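Nucleoside diphosphate kinase family protein (Babesia bovis, PDB 3JS9) probably acts as a magnesium-dependent nucleoside diphosphate kinase, passing the terminal phosphate of a nucleoside triphosphate to a nucleoside diphosphate through a phosphohistidine intermediate. Local coordinates at residues R23-E28 / F119-A124. Sequence-based numbering, arbitrary orientation.
With SO4 (sulfate ion), chain F; SO4 (sulfate ion), chain G.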
ATOM      1  N   ARG A  23     -16.578  -7.638  -3.455  1.00 14.57           N
ATOM      2  CA  ARG A  23     -15.250  -7.988  -3.012  1.00 14.33           C
ATOM      3  C   ARG A  23     -14.531  -6.851  -2.296  1.00 14.02           C
ATOM      4  O   ARG A  23     -13.351  -7.013  -1.914  1.00 14.55           O
ATOM      5  CB  ARG A  23     -14.429  -8.552  -4.181  1.00 14.49           C
ATOM      6  CG  ARG A  23     -14.842  -9.994  -4.545  1.00 15.49           C
ATOM      7  CD  ARG A  23     -14.126 -10.516  -5.800  1.00 15.10           C
ATOM      8  NE  ARG A  23     -12.703 -10.760  -5.552  1.00 14.51           N
ATOM      9  CZ  ARG A  23     -11.790 -10.917  -6.512  1.00 13.49           C
ATOM     10  NH1 ARG A  23     -12.129 -10.878  -7.804  1.00  9.42           N
ATOM     11  NH2 ARG A  23     -10.540 -11.167  -6.177  1.00 13.67           N
ATOM     12  N   GLY A  24     -15.223  -5.730  -2.096  1.00 13.01           N
ATOM     13  CA  GLY A  24     -14.626  -4.552  -1.489  1.00 13.34           C
ATOM     14  C   GLY A  24     -13.540  -3.834  -2.322  1.00 13.94           C
ATOM     15  O   GLY A  24     -12.574  -3.310  -1.766  1.00 12.68           O
ATOM     16  N   LEU A  25     -13.714  -3.745  -3.638  1.00 14.67           N
ATOM     17  CA  LEU A  25     -12.688  -3.085  -4.507  1.00 15.54           C
ATOM     18  C   LEU A  25     -13.027  -1.695  -5.050  1.00 15.96           C
ATOM     19  O   LEU A  25     -12.280  -1.151  -5.898  1.00 17.23           O
ATOM     20  CB  LEU A  25     -12.279  -4.008  -5.669  1.00 15.23           C
ATOM     21  CG  LEU A  25     -11.578  -5.298  -5.179  1.00 16.99           C
ATOM     22  CD1 LEU A  25     -11.801  -6.498  -6.104  1.00 13.98           C
ATOM     23  CD2 LEU A  25     -10.072  -5.052  -4.905  1.00 14.95           C
ATOM     24  N   ILE A  26     -14.121  -1.095  -4.584  1.00 15.89           N
ATOM     25  CA  ILE A  26     -14.507   0.201  -5.140  1.00 15.89           C
ATOM     26  C   ILE A  26     -13.392   1.198  -4.915  1.00 15.74           C
ATOM     27  O   ILE A  26     -12.965   1.899  -5.868  1.00 15.48           O
ATOM     28  CB  ILE A  26     -15.813   0.790  -4.541  1.00 16.15           C
ATOM     29  CG1 ILE A  26     -17.012  -0.117  -4.863  1.00 17.69           C
ATOM     30  CG2 ILE A  26     -16.025   2.249  -5.034  1.00 14.45           C
ATOM     31  CD1 ILE A  26     -18.267   0.148  -4.002  1.00 18.95           C
ATOM     32  N   GLY A  27     -12.930   1.274  -3.659  1.00 15.27           N
ATOM     33  CA  GLY A  27     -11.925   2.290  -3.262  1.00 14.58           C
ATOM     34  C   GLY A  27     -10.608   2.111  -3.994  1.00 14.56           C
ATOM     35  O   GLY A  27     -10.030   3.076  -4.496  1.00 15.20           O
ATOM     36  N   GLU A  28     -10.143   0.867  -4.070  1.00 14.19           N
ATOM     37  CA  GLU A  28      -8.941   0.506  -4.784  1.00 14.54           C
ATOM     38  C   GLU A  28      -8.989   0.952  -6.244  1.00 14.93           C
ATOM     39  O   GLU A  28      -8.019   1.487  -6.763  1.00 15.32           O
ATOM     40  CB  GLU A  28      -8.765  -1.009  -4.699  1.00 15.24           C
ATOM     41  CG  GLU A  28      -7.571  -1.599  -5.427  1.00 18.03           C
ATOM     42  CD  GLU A  28      -6.219  -1.104  -4.908  1.00 21.13           C
ATOM     43  OE1 GLU A  28      -6.093  -0.811  -3.716  1.00 24.33           O
ATOM     44  OE2 GLU A  28      -5.268  -0.996  -5.701  1.00 24.56           O
ATOM     45  N   PHE A 119     -16.375 -12.626 -14.180  1.00 22.75           N
ATOM     46  CA  PHE A 119     -16.217 -11.891 -12.922  1.00 20.79           C
ATOM     47  C   PHE A 119     -14.977 -11.024 -12.986  1.00 19.78           C
ATOM     48  O   PHE A 119     -14.046 -11.168 -12.193  1.00 18.86           O
ATOM     49  CB  PHE A 119     -16.171 -12.856 -11.734  1.00 20.01           C
ATOM     50  CG  PHE A 119     -17.448 -13.602 -11.515  1.00 20.63           C
ATOM     51  CD1 PHE A 119     -18.626 -12.926 -11.183  1.00 21.77           C
ATOM     52  CD2 PHE A 119     -17.496 -14.998 -11.640  1.00 22.17           C
ATOM     53  CE1 PHE A 119     -19.840 -13.629 -10.956  1.00 20.20           C
ATOM     54  CE2 PHE A 119     -18.696 -15.712 -11.414  1.00 19.42           C
ATOM     55  CZ  PHE A 119     -19.860 -15.031 -11.068  1.00 19.45           C
ATOM     56  N   ASN A 120     -14.978 -10.102 -13.942  1.00 19.81           N
ATOM     57  CA  ASN A 120     -13.793  -9.328 -14.216  1.00 19.11           C
ATOM     58  C   ASN A 120     -13.843  -7.914 -13.658  1.00 19.00           C
ATOM     59  O   ASN A 120     -13.224  -6.971 -14.208  1.00 18.78           O
ATOM     60  CB  ASN A 120     -13.452  -9.388 -15.699  1.00 19.90           C
ATOM     61  CG  ASN A 120     -14.501  -8.740 -16.582  1.00 21.61           C
ATOM     62  OD1 ASN A 120     -15.615  -8.391 -16.135  1.00 21.85           O
ATOM     63  ND2 ASN A 120     -14.143  -8.567 -17.857  1.00 19.25           N
ATOM     64  N   ILE A 121     -14.579  -7.800 -12.544  1.00 18.27           N
ATOM     65  CA  ILE A 121     -14.465  -6.695 -11.591  1.00 18.03           C
ATOM     66  C   ILE A 121     -15.044  -5.350 -12.057  1.00 18.67           C
ATOM     67  O   ILE A 121     -15.753  -4.670 -11.287  1.00 18.50           O
ATOM     68  CB  ILE A 121     -12.982  -6.391 -11.163  1.00 17.80           C
ATOM     69  CG1 ILE A 121     -12.160  -7.662 -10.858  1.00 17.45           C
ATOM     70  CG2 ILE A 121     -12.950  -5.326 -10.039  1.00 15.55           C
ATOM     71  CD1 ILE A 121     -12.713  -8.482  -9.844  1.00 18.67           C
ATOM     72  N   VAL A 122     -14.703  -4.946 -13.283  1.00 18.55           N
ATOM     73  CA  VAL A 122     -14.831  -3.551 -13.644  1.00 19.28           C
ATOM     74  C   VAL A 122     -15.035  -3.414 -15.144  1.00 19.93           C
ATOM     75  O   VAL A 122     -14.504  -4.218 -15.918  1.00 20.90           O
ATOM     76  CB  VAL A 122     -13.555  -2.759 -13.208  1.00 18.89           C
ATOM     77  CG1 VAL A 122     -12.344  -3.205 -14.052  1.00 19.28           C
ATOM     78  CG2 VAL A 122     -13.761  -1.256 -13.358  1.00 16.96           C
ATOM     79  N   HIS A 123     -15.787  -2.397 -15.553  1.00 19.82           N
ATOM     80  CA  HIS A 123     -15.980  -2.113 -16.973  1.00 19.71           C
ATOM     81  C   HIS A 123     -15.228  -0.839 -17.316  1.00 18.79           C
ATOM     82  O   HIS A 123     -15.279   0.130 -16.546  1.00 19.29           O
ATOM     83  CB  HIS A 123     -17.487  -1.939 -17.326  1.00 19.60           C
ATOM     84  CG  HIS A 123     -17.711  -1.154 -18.583  1.00 20.91           C
ATOM     85  ND1 HIS A 123     -17.822  -1.750 -19.822  1.00 22.01           N
ATOM     86  CD2 HIS A 123     -17.727   0.184 -18.810  1.00 20.75           C
ATOM     87  CE1 HIS A 123     -17.926  -0.815 -20.755  1.00 22.09           C
ATOM     88  NE2 HIS A 123     -17.880   0.364 -20.167  1.00 22.19           N
ATOM     89  N   ALA A 124     -14.571  -0.819 -18.466  1.00 18.20           N
ATOM     90  CA  ALA A 124     -14.064   0.446 -19.024  1.00 19.03           C
ATOM     91  C   ALA A 124     -14.570   0.617 -20.423  1.00 19.67           C
ATOM     92  O   ALA A 124     -14.726  -0.348 -21.123  1.00 20.39           O
ATOM     93  CB  ALA A 124     -12.514   0.500 -19.008  1.00 18.39           C
TER
HETATM   94  S   SO4 F 151     -11.203 -10.803  -2.014  1.00109.27           S
HETATM   95  O1  SO4 F 151     -11.266 -11.551  -3.267  1.00108.32           O
HETATM   96  O2  SO4 F 151     -11.505  -9.399  -2.302  1.00107.83           O
HETATM   97  O3  SO4 F 151     -12.143 -11.338  -1.018  1.00107.67           O
HETATM   98  O4  SO4 F 151      -9.841 -10.911  -1.492  1.00108.54           O
HETATM   99  S   SO4 G 152     -17.936  -5.306 -19.877  1.00 60.59           S
HETATM  100  O1  SO4 G 152     -16.763  -4.490 -20.223  1.00 60.29           O
HETATM  101  O2  SO4 G 152     -18.461  -5.875 -21.097  1.00 62.06           O
HETATM  102  O3  SO4 G 152     -19.055  -4.621 -19.208  1.00 60.65           O
HETATM  103  O4  SO4 G 152     -17.421  -6.334 -19.009  1.00 62.46           O
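I121, at the apex of a classic gamma turn, faces R23 and L25 with one branch to each. Its ethyl branch leads to the arginine: CG1 lies beside the backbone N (chi1 -44°), and a second bend at chi2 (-58°) helps bring CD1 within 3.2 Å of R23 NH1, a close packing approach oblique to the guanidinium plane. The two side chains cross at about a right angle. The other branch, CG2, faces L25, whose CD1 is 4.3 Å away in a purely apolar touch.

R23 bends at chi3 (70°) and turns an edge of its guanidinium to a bound sulfate, probably from the crystallisation liquor. One oxygen, O1, lies near the guanidinium plane and accepts two bent bonds, from NE at 2.8 Å and NH2 at 3.0 Å. NH2 also binds the carbonyl oxygen of F113; together these partners fix the rotation of the flat group. G24 closes helix 18-22 with a Schellman motif.

The positive phi of I121 allows V122 N to bond N120 O at 2.7 Å, closing the gamma turn, and I121 N is hydrogen-bonded to D19 OD2. The helix 18-22/26-36 junction thus packs on the turn leading from N120, a predicted ATP ligand, into strand 122-124 and H123, the predicted phosphohistidine of the nucleoside diphosphate kinase active site.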